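PDB 1YVU: hypothetical protein aq_1447 from Aquifex aeolicus, which uses short single-stranded DNA guides to bind complementary RNA targets and cleaves them as a metal-dependent endonuclease. Local coordinates for residues L340-P345 and F379-I385; V351-I357 and V417-F423; I451-V455 and Q476-K480. One frame throughout, in Å; residues are numbered along the deposited sequence.

Interaction 1 (L340-P345 and F379-I385); sequences LELCRP and FLKNKGI
Lys-383 reaches across to the end of helix 337-342 and puts its ammonium on a backbone carbonyl: NZ donates to Leu-340 O at 2.6 Å. The nitrogen is tilted 24° from the carbonyl plane. The lysine is the centre of the tightly packed part. Its chain, extended beyond CG, runs alongside the backbone that follows the helix, and CE lies beside Cys-343 O and, a little farther off, Glu-341 O. Cys-343 SG stands 3.8 Å from Lys-383 NZ. The ring of Pro-345 crosses the lysine chain at about a right angle, its CD 3.9 Å from Lys-383 CG, and its CG then meets Ile-385 CD1. Both segments are helix ends running into loops within the Mid domain: helix 337-342 gives way at Cys-343, and the chain leaves helix 368-381 at Asn-382 and turns through Gly-384, whose positive phi suits glycine, before strand 386-396 starts. A carbonyl near the C-terminus of a helix carries partial negative charge, which would favour the lysine's ammonium there. Helix 466-480 covers Pro-345 and Ile-385 through Leu-478. The contact thins out toward Glu-341 and Phe-379. With CG anti to the backbone N (chi1 -160°), the phenylalanine presents its ring edge to the other helix, CZ lying 3.7 Å from Glu-341 CA and CE2 3.8 Å from Leu-340 O. Glu-341 adds little beyond its CG, which comes 4.1 Å from Phe-379 CZ, and its side chain lies on the exposed side.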
loop_
_atom_site.group_PDB
_atom_site.type_symbol
_atom_site.label_atom_id
_atom_site.label_comp_id
_atom_site.label_asym_id
_atom_site.label_seq_id
_atom_site.Cartn_x
_atom_site.Cartn_y
_atom_site.Cartn_z
ATOM N N LEU A 340 -0.718 32.670 -1.294
ATOM C CA LEU A 340 -1.737 32.342 -0.310
ATOM C C LEU A 340 -2.149 33.495 0.590
ATOM O O LEU A 340 -3.111 33.369 1.344
ATOM C CB LEU A 340 -1.295 31.150 0.531
ATOM C CG LEU A 340 -1.352 29.768 -0.123
ATOM C CD1 LEU A 340 -0.524 28.804 0.728
ATOM C CD2 LEU A 340 -2.806 29.278 -0.320
ATOM N N GLU A 341 -1.409 34.601 0.531
ATOM C CA GLU A 341 -1.729 35.767 1.341
ATOM C C GLU A 341 -2.734 36.566 0.571
ATOM O O GLU A 341 -3.814 36.863 1.070
ATOM C CB GLU A 341 -0.486 36.627 1.618
ATOM C CG GLU A 341 0.308 36.267 2.894
ATOM C CD GLU A 341 1.631 37.049 3.075
ATOM O OE1 GLU A 341 1.599 38.304 3.158
ATOM O OE2 GLU A 341 2.701 36.393 3.159
ATOM N N LEU A 342 -2.417 36.742 -0.706
ATOM C CA LEU A 342 -3.206 37.525 -1.649
ATOM C C LEU A 342 -4.386 36.860 -2.360
ATOM O O LEU A 342 -5.257 37.560 -2.887
ATOM C CB LEU A 342 -2.255 38.126 -2.690
ATOM C CG LEU A 342 -1.363 39.291 -2.237
ATOM C CD1 LEU A 342 -0.125 39.432 -3.140
ATOM C CD2 LEU A 342 -2.187 40.578 -2.251
ATOM N N CYS A 343 -4.417 35.526 -2.361
ATOM C CA CYS A 343 -5.467 34.747 -3.037
ATOM C C CYS A 343 -6.914 34.839 -2.515
ATOM O O CYS A 343 -7.172 34.798 -1.309
ATOM C CB CYS A 343 -5.075 33.269 -3.120
ATOM S SG CYS A 343 -5.420 32.358 -1.607
ATOM N N ARG A 344 -7.850 34.917 -3.461
ATOM C CA ARG A 344 -9.284 34.969 -3.186
ATOM C C ARG A 344 -9.806 33.542 -3.500
ATOM O O ARG A 344 -9.713 33.095 -4.641
ATOM C CB ARG A 344 -9.930 36.025 -4.098
ATOM C CG ARG A 344 -11.448 36.204 -4.065
ATOM C CD ARG A 344 -11.762 37.114 -5.237
ATOM N NE ARG A 344 -13.176 37.371 -5.513
ATOM C CZ ARG A 344 -13.644 37.859 -6.668
ATOM N NH1 ARG A 344 -12.826 38.139 -7.676
ATOM N NH2 ARG A 344 -14.937 38.124 -6.801
ATOM N N PRO A 345 -10.314 32.807 -2.489
ATOM C CA PRO A 345 -10.833 31.434 -2.681
ATOM C C PRO A 345 -12.114 31.298 -3.536
ATOM O O PRO A 345 -12.706 32.282 -3.951
ATOM C CB PRO A 345 -11.102 30.979 -1.244
ATOM C CG PRO A 345 -10.181 31.829 -0.440
ATOM C CD PRO A 345 -10.327 33.154 -1.059
ATOM N N PHE A 379 -7.894 36.446 9.163
ATOM C CA PHE A 379 -7.269 36.205 7.868
ATOM C C PHE A 379 -8.301 35.717 6.840
ATOM O O PHE A 379 -8.376 36.243 5.715
ATOM C CB PHE A 379 -6.139 35.181 7.993
ATOM C CG PHE A 379 -5.165 35.237 6.863
ATOM C CD1 PHE A 379 -4.340 36.372 6.693
ATOM C CD2 PHE A 379 -5.065 34.181 5.951
ATOM C CE1 PHE A 379 -3.409 36.459 5.615
ATOM C CE2 PHE A 379 -4.153 34.247 4.874
ATOM C CZ PHE A 379 -3.319 35.397 4.707
ATOM N N LEU A 380 -9.168 34.812 7.296
ATOM C CA LEU A 380 -10.221 34.210 6.475
ATOM C C LEU A 380 -11.432 35.121 6.226
ATOM O O LEU A 380 -12.126 34.956 5.211
ATOM C CB LEU A 380 -10.691 32.877 7.087
ATOM C CG LEU A 380 -9.727 31.734 7.474
ATOM C CD1 LEU A 380 -10.517 30.561 7.985
ATOM C CD2 LEU A 380 -8.868 31.281 6.304
ATOM N N LYS A 381 -11.702 36.053 7.152
ATOM C CA LYS A 381 -12.826 36.997 7.048
ATOM C C LYS A 381 -12.569 37.935 5.899
ATOM O O LYS A 381 -13.428 38.160 5.036
ATOM C CB LYS A 381 -12.972 37.791 8.341
ATOM C CG LYS A 381 -14.146 37.357 9.198
ATOM C CD LYS A 381 -14.183 38.055 10.573
ATOM C CE LYS A 381 -15.351 37.524 11.414
ATOM N NZ LYS A 381 -15.087 37.675 12.865
ATOM N N ASN A 382 -11.296 38.324 5.836
ATOM C CA ASN A 382 -10.744 39.213 4.828
ATOM C C ASN A 382 -10.497 38.422 3.549
ATOM O O ASN A 382 -9.820 38.896 2.625
ATOM C CB ASN A 382 -9.457 39.876 5.349
ATOM C CG ASN A 382 -9.709 40.804 6.544
ATOM O OD1 ASN A 382 -10.823 41.315 6.731
ATOM N ND2 ASN A 382 -8.666 41.024 7.359
ATOM N N LYS A 383 -11.029 37.199 3.529
ATOM C CA LYS A 383 -10.965 36.318 2.369
ATOM C C LYS A 383 -12.363 35.847 2.031
ATOM O O LYS A 383 -12.540 34.949 1.206
ATOM C CB LYS A 383 -10.016 35.148 2.567
ATOM C CG LYS A 383 -8.775 35.309 1.760
ATOM C CD LYS A 383 -7.813 34.316 2.210
ATOM C CE LYS A 383 -6.473 34.644 1.695
ATOM N NZ LYS A 383 -5.601 33.490 2.051
ATOM N N GLY A 384 -13.340 36.480 2.682
ATOM C CA GLY A 384 -14.743 36.202 2.423
ATOM C C GLY A 384 -15.471 35.187 3.261
ATOM O O GLY A 384 -16.717 35.190 3.306
ATOM N N ILE A 385 -14.715 34.283 3.884
ATOM C CA ILE A 385 -15.311 33.257 4.732
ATOM C C ILE A 385 -15.232 33.676 6.186
ATOM O O ILE A 385 -14.173 34.006 6.710
ATOM C CB ILE A 385 -14.682 31.856 4.537
ATOM C CG1 ILE A 385 -14.661 31.491 3.056
ATOM C CG2 ILE A 385 -15.489 30.791 5.327
ATOM C CD1 ILE A 385 -13.384 31.823 2.370
#

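Interaction 2 (V351-I357 and V417-F423); sequences VLSVEII and VDLVIVF
Glu-355 and Ile-357 carry the backbone bonds that pair strand 351-357 with strand 419-423 in parallel register. Ile-421 N donates to Glu-355 O and Ile-421 O accepts from Ile-357 N, each at 2.8 Å, and Phe-423 N closes on Ile-357 O; Glu-355 N to Leu-419 O is weak. On one face Val-354 CG1 meets Ile-421 CG1 at 3.7 Å, and Ile-356 CG2 lies at the edge of the Phe-423 ring, 3.9 Å from CE1. On the other, Ile-357 CD1 touches Val-420 CG1 at 3.6 Å and Val-422 CG2. Where the pairing starts, Asp-418 N donates to Ser-353 O at 2.8 Å; its CG lies opposite the carbonyl carbon (chi1 -71°), bringing OD2 to Ser-353 N, which meets it at 3.2 Å from above the carboxylate plane. Farther out, helix 368-381 covers Ile-356 and Phe-423; strand 386-396 flanks 351-357 and strand 454-457 flanks 419-423, making the two the central pair of a four-stranded parallel sheet with three Mid-domain strands. Lys-349 salt-bridges Asp-418 OD2, and Lys-415 Glu-355 OE2. The Asp-418 carboxylate meets a backbone N-H and an ammonium, which would probably favour its ionised form, whereas the strand interior relies on backbone bonds and hydrocarbon.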
loop_
_atom_site.group_PDB
_atom_site.type_symbol
_atom_site.label_atom_id
_atom_site.label_comp_id
_atom_site.label_asym_id
_atom_site.label_seq_id
_atom_site.Cartn_x
_atom_site.Cartn_y
_atom_site.Cartn_z
ATOM N N VAL A 351 -20.420 31.598 5.192
ATOM C CA VAL A 351 -20.493 31.578 6.661
ATOM C C VAL A 351 -20.319 30.145 7.169
ATOM O O VAL A 351 -20.999 29.237 6.685
ATOM C CB VAL A 351 -21.877 32.119 7.116
ATOM C CG1 VAL A 351 -22.241 31.705 8.557
ATOM C CG2 VAL A 351 -21.888 33.621 6.996
ATOM N N LEU A 352 -19.498 29.951 8.202
ATOM C CA LEU A 352 -19.249 28.601 8.763
ATOM C C LEU A 352 -19.498 28.373 10.275
ATOM O O LEU A 352 -19.289 29.276 11.089
ATOM C CB LEU A 352 -17.812 28.180 8.447
ATOM C CG LEU A 352 -17.405 27.292 7.281
ATOM C CD1 LEU A 352 -18.062 27.628 5.993
ATOM C CD2 LEU A 352 -15.946 27.478 7.150
ATOM N N SER A 353 -19.915 27.157 10.640
ATOM C CA SER A 353 -20.162 26.791 12.041
ATOM C C SER A 353 -19.028 25.874 12.498
ATOM O O SER A 353 -18.876 24.767 11.981
ATOM C CB SER A 353 -21.540 26.128 12.219
ATOM O OG SER A 353 -21.717 25.027 11.345
ATOM N N VAL A 354 -18.205 26.381 13.422
ATOM C CA VAL A 354 -17.020 25.684 13.943
ATOM C C VAL A 354 -17.083 25.353 15.435
ATOM O O VAL A 354 -17.597 26.151 16.211
ATOM C CB VAL A 354 -15.745 26.586 13.716
ATOM C CG1 VAL A 354 -14.463 25.921 14.209
ATOM C CG2 VAL A 354 -15.596 26.920 12.249
ATOM N N GLU A 355 -16.610 24.163 15.807
ATOM C CA GLU A 355 -16.475 23.754 17.218
ATOM C C GLU A 355 -14.950 23.772 17.505
ATOM O O GLU A 355 -14.140 23.522 16.599
ATOM C CB GLU A 355 -17.031 22.341 17.471
ATOM C CG GLU A 355 -18.469 22.282 18.056
ATOM C CD GLU A 355 -18.555 21.855 19.520
ATOM O OE1 GLU A 355 -17.948 20.834 19.913
ATOM O OE2 GLU A 355 -19.271 22.534 20.280
ATOM N N ILE A 356 -14.550 24.138 18.722
ATOM C CA ILE A 356 -13.128 24.188 19.085
ATOM C C ILE A 356 -12.829 23.313 20.275
ATOM O O ILE A 356 -13.721 23.073 21.106
ATOM C CB ILE A 356 -12.670 25.644 19.411
ATOM C CG1 ILE A 356 -12.733 26.503 18.161
ATOM C CG2 ILE A 356 -11.245 25.689 19.883
ATOM C CD1 ILE A 356 -13.075 27.883 18.444
ATOM N N ILE A 357 -11.609 22.770 20.318
ATOM C CA ILE A 357 -11.182 21.935 21.439
ATOM C C ILE A 357 -9.757 22.246 21.807
ATOM O O ILE A 357 -8.904 22.347 20.939
ATOM C CB ILE A 357 -11.260 20.353 21.187
ATOM C CG1 ILE A 357 -12.677 19.897 20.930
ATOM C CG2 ILE A 357 -10.721 19.512 22.394
ATOM C CD1 ILE A 357 -12.962 19.863 19.517
ATOM N N VAL A 417 -21.640 20.803 12.789
ATOM C CA VAL A 417 -20.407 21.496 12.455
ATOM C C VAL A 417 -19.858 21.306 11.062
ATOM O O VAL A 417 -19.959 20.223 10.482
ATOM C CB VAL A 417 -19.287 21.233 13.466
ATOM C CG1 VAL A 417 -19.294 22.296 14.473
ATOM C CG2 VAL A 417 -19.436 19.865 14.132
ATOM N N ASP A 418 -19.351 22.413 10.524
ATOM C CA ASP A 418 -18.745 22.485 9.205
ATOM C C ASP A 418 -17.251 22.197 9.297
ATOM O O ASP A 418 -16.651 21.675 8.348
ATOM C CB ASP A 418 -18.964 23.870 8.605
ATOM C CG ASP A 418 -20.409 24.127 8.192
ATOM O OD1 ASP A 418 -21.180 23.168 7.938
ATOM O OD2 ASP A 418 -20.772 25.317 8.106
ATOM N N LEU A 419 -16.658 22.565 10.437
ATOM C CA LEU A 419 -15.229 22.352 10.760
ATOM C C LEU A 419 -15.076 22.169 12.274
ATOM O O LEU A 419 -16.004 22.437 13.052
ATOM C CB LEU A 419 -14.370 23.538 10.288
ATOM C CG LEU A 419 -12.849 23.530 10.535
ATOM C CD1 LEU A 419 -12.137 22.385 9.831
ATOM C CD2 LEU A 419 -12.296 24.825 10.061
ATOM N N VAL A 420 -13.934 21.639 12.685
ATOM C CA VAL A 420 -13.653 21.432 14.102
ATOM C C VAL A 420 -12.190 21.822 14.289
ATOM O O VAL A 420 -11.306 21.238 13.644
ATOM C CB VAL A 420 -13.861 19.921 14.510
ATOM C CG1 VAL A 420 -13.379 19.654 15.924
ATOM C CG2 VAL A 420 -15.315 19.517 14.419
ATOM N N ILE A 421 -11.909 22.800 15.139
ATOM C CA ILE A 421 -10.512 23.159 15.323
ATOM C C ILE A 421 -10.028 22.667 16.672
ATOM O O ILE A 421 -10.577 23.036 17.697
ATOM C CB ILE A 421 -10.256 24.672 15.150
ATOM C CG1 ILE A 421 -10.837 25.160 13.802
ATOM C CG2 ILE A 421 -8.749 24.957 15.218
ATOM C CD1 ILE A 421 -10.545 26.630 13.421
ATOM N N VAL A 422 -8.994 21.830 16.662
ATOM C CA VAL A 422 -8.432 21.271 17.888
ATOM C C VAL A 422 -6.999 21.703 18.157
ATOM O O VAL A 422 -6.104 21.492 17.331
ATOM C CB VAL A 422 -8.452 19.692 17.882
ATOM C CG1 VAL A 422 -7.997 19.113 19.264
ATOM C CG2 VAL A 422 -9.843 19.160 17.510
ATOM N N PHE A 423 -6.785 22.239 19.360
ATOM C CA PHE A 423 -5.463 22.661 19.815
ATOM C C PHE A 423 -4.961 21.611 20.816
ATOM O O PHE A 423 -5.508 21.506 21.921
ATOM C CB PHE A 423 -5.512 24.019 20.514
ATOM C CG PHE A 423 -5.911 25.159 19.646
ATOM C CD1 PHE A 423 -7.228 25.663 19.707
ATOM C CD2 PHE A 423 -4.962 25.814 18.841
ATOM C CE1 PHE A 423 -7.601 26.835 18.980
ATOM C CE2 PHE A 423 -5.311 26.990 18.102
ATOM C CZ PHE A 423 -6.644 27.501 18.176
#

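Interaction 3 (I451-V455 and Q476-K480); sequences IPSQV and QVLAK
This is a buried strand-to-helix contact in which residues leading into and starting edge strand 454-457 of the parallel sheet pack against residues 476-480 of helix 466-480, at the junction where the Mid-domain sheet is completed by PIWI-domain residues. Gln-454 is its centre. Its CG is turned away from the backbone N, beside the carbonyl carbon, and the bend at chi2 carries the amide over the helix. There OE1 sits 3.4 Å from Val-477 CG2 and 3.3 Å from Gln-476 CB, and Lys-480 NZ gives it a weak hydrogen bond at 3.5 Å. The side chains of Gln-454 and Lys-480 cross at about a right angle. The lysine chain, bent at its last torsion (chi4 70°), lays CE beside Ser-453 O, a carbonyl whose hydrogen bond comes from Lys-443 NZ of helix 437-448. Lower down, Pro-452 covers the base of the lysine, its CB 3.8 Å from Lys-480 CB and its CG 3.4 Å from Lys-480 O. Leu-419 of the neighbouring strand backs both Pro-452 and Val-477. Replacing Gln-454 with an alanine is likely to leave Lys-480 NZ without this acceptor and open a gap over Val-477 CG2. Lys-443 thus takes the Ser-453 carbonyl and Lys-480 the Gln-454 amide oxygen; with no carboxylate from either segment, that neutral oxygen would probably offset only part of the buried lysine's charge.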
loop_
_atom_site.group_PDB
_atom_site.type_symbol
_atom_site.label_atom_id
_atom_site.label_comp_id
_atom_site.label_asym_id
_atom_site.label_seq_id
_atom_site.Cartn_x
_atom_site.Cartn_y
_atom_site.Cartn_z
ATOM N N ILE A 451 -16.840 14.993 9.627
ATOM C CA ILE A 451 -16.697 16.409 9.939
ATOM C C ILE A 451 -15.229 16.787 9.746
ATOM O O ILE A 451 -14.342 16.236 10.405
ATOM C CB ILE A 451 -17.084 16.730 11.426
ATOM C CG1 ILE A 451 -18.464 16.172 11.777
ATOM C CG2 ILE A 451 -17.177 18.227 11.635
ATOM C CD1 ILE A 451 -18.552 15.792 13.215
ATOM N N PRO A 452 -14.945 17.727 8.816
ATOM C CA PRO A 452 -13.595 18.211 8.530
ATOM C C PRO A 452 -12.925 18.599 9.851
ATOM O O PRO A 452 -13.597 19.123 10.759
ATOM C CB PRO A 452 -13.867 19.465 7.712
ATOM C CG PRO A 452 -15.045 19.156 7.005
ATOM C CD PRO A 452 -15.918 18.400 7.938
ATOM N N SER A 453 -11.629 18.337 9.968
ATOM C CA SER A 453 -10.926 18.648 11.206
ATOM C C SER A 453 -9.565 19.225 11.012
ATOM O O SER A 453 -8.795 18.700 10.216
ATOM C CB SER A 453 -10.803 17.395 12.070
ATOM O OG SER A 453 -10.480 16.256 11.279
ATOM N N GLN A 454 -9.260 20.278 11.771
ATOM C CA GLN A 454 -7.950 20.930 11.733
ATOM C C GLN A 454 -7.326 20.804 13.116
ATOM O O GLN A 454 -7.715 21.510 14.027
ATOM C CB GLN A 454 -8.064 22.408 11.324
ATOM C CG GLN A 454 -6.712 23.107 11.075
ATOM C CD GLN A 454 -6.036 22.679 9.775
ATOM O OE1 GLN A 454 -6.534 22.981 8.694
ATOM N NE2 GLN A 454 -4.905 21.976 9.878
ATOM N N VAL A 455 -6.345 19.907 13.236
ATOM C CA VAL A 455 -5.647 19.604 14.486
ATOM C C VAL A 455 -4.354 20.419 14.645
ATOM O O VAL A 455 -3.278 20.007 14.214
ATOM C CB VAL A 455 -5.358 18.055 14.570
ATOM C CG1 VAL A 455 -4.537 17.719 15.800
ATOM C CG2 VAL A 455 -6.702 17.215 14.538
ATOM N N GLN A 476 -5.401 24.957 4.239
ATOM C CA GLN A 476 -6.042 23.688 4.590
ATOM C C GLN A 476 -7.494 23.767 5.045
ATOM O O GLN A 476 -8.279 22.886 4.710
ATOM C CB GLN A 476 -5.243 22.966 5.637
ATOM C CG GLN A 476 -4.097 22.214 5.126
ATOM C CD GLN A 476 -3.516 21.387 6.232
ATOM O OE1 GLN A 476 -2.709 21.875 7.033
ATOM N NE2 GLN A 476 -3.965 20.134 6.329
ATOM N N VAL A 477 -7.838 24.784 5.840
ATOM C CA VAL A 477 -9.212 25.014 6.319
ATOM C C VAL A 477 -10.116 25.372 5.133
ATOM O O VAL A 477 -11.296 25.033 5.126
ATOM C CB VAL A 477 -9.229 26.144 7.386
ATOM C CG1 VAL A 477 -10.603 26.815 7.502
ATOM C CG2 VAL A 477 -8.816 25.564 8.724
ATOM N N LEU A 478 -9.541 26.063 4.145
ATOM C CA LEU A 478 -10.255 26.462 2.947
ATOM C C LEU A 478 -10.645 25.252 2.096
ATOM O O LEU A 478 -11.809 25.099 1.704
ATOM C CB LEU A 478 -9.401 27.420 2.139
ATOM C CG LEU A 478 -9.237 28.804 2.749
ATOM C CD1 LEU A 478 -8.221 29.556 1.938
ATOM C CD2 LEU A 478 -10.566 29.537 2.801
ATOM N N ALA A 479 -9.693 24.341 1.937
ATOM C CA ALA A 479 -9.884 23.126 1.168
ATOM C C ALA A 479 -10.948 22.227 1.791
ATOM O O ALA A 479 -11.861 21.764 1.091
ATOM C CB ALA A 479 -8.565 22.388 1.080
ATOM N N LYS A 480 -10.839 22.026 3.108
ATOM C CA LYS A 480 -11.774 21.183 3.897
ATOM C C LYS A 480 -13.232 21.658 3.901
ATOM O O LYS A 480 -14.113 20.900 4.268
ATOM C CB LYS A 480 -11.378 21.136 5.377
ATOM C CG LYS A 480 -10.189 20.344 5.756
ATOM C CD LYS A 480 -9.646 20.999 7.001
ATOM C CE LYS A 480 -8.557 20.179 7.633
ATOM N NZ LYS A 480 -7.280 20.082 6.926
#

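How the interactions relate
All three contacts are largely buried, but interaction 1 is the one that runs out to an exposed edge, while interaction 2 forms the middle of the sheet. Interactions 2 and 3 share that sheet: Gln-454 N lies 2.9 Å from Val-420 O, so strand 454-457 probably extends the backbone pairing past strand 419-424. Helix 466-480 serves both interactions 1 and 3, with Val-477 packed on Leu-380. Ile-385 also touches Leu-352, tying interaction 1 to interaction 2. Regular backbone bonds dominate interaction 2; in interactions 1 and 3, a lysine instead reaches a neutral oxygen, by a hydrogen bond in the first and a weak one in the third.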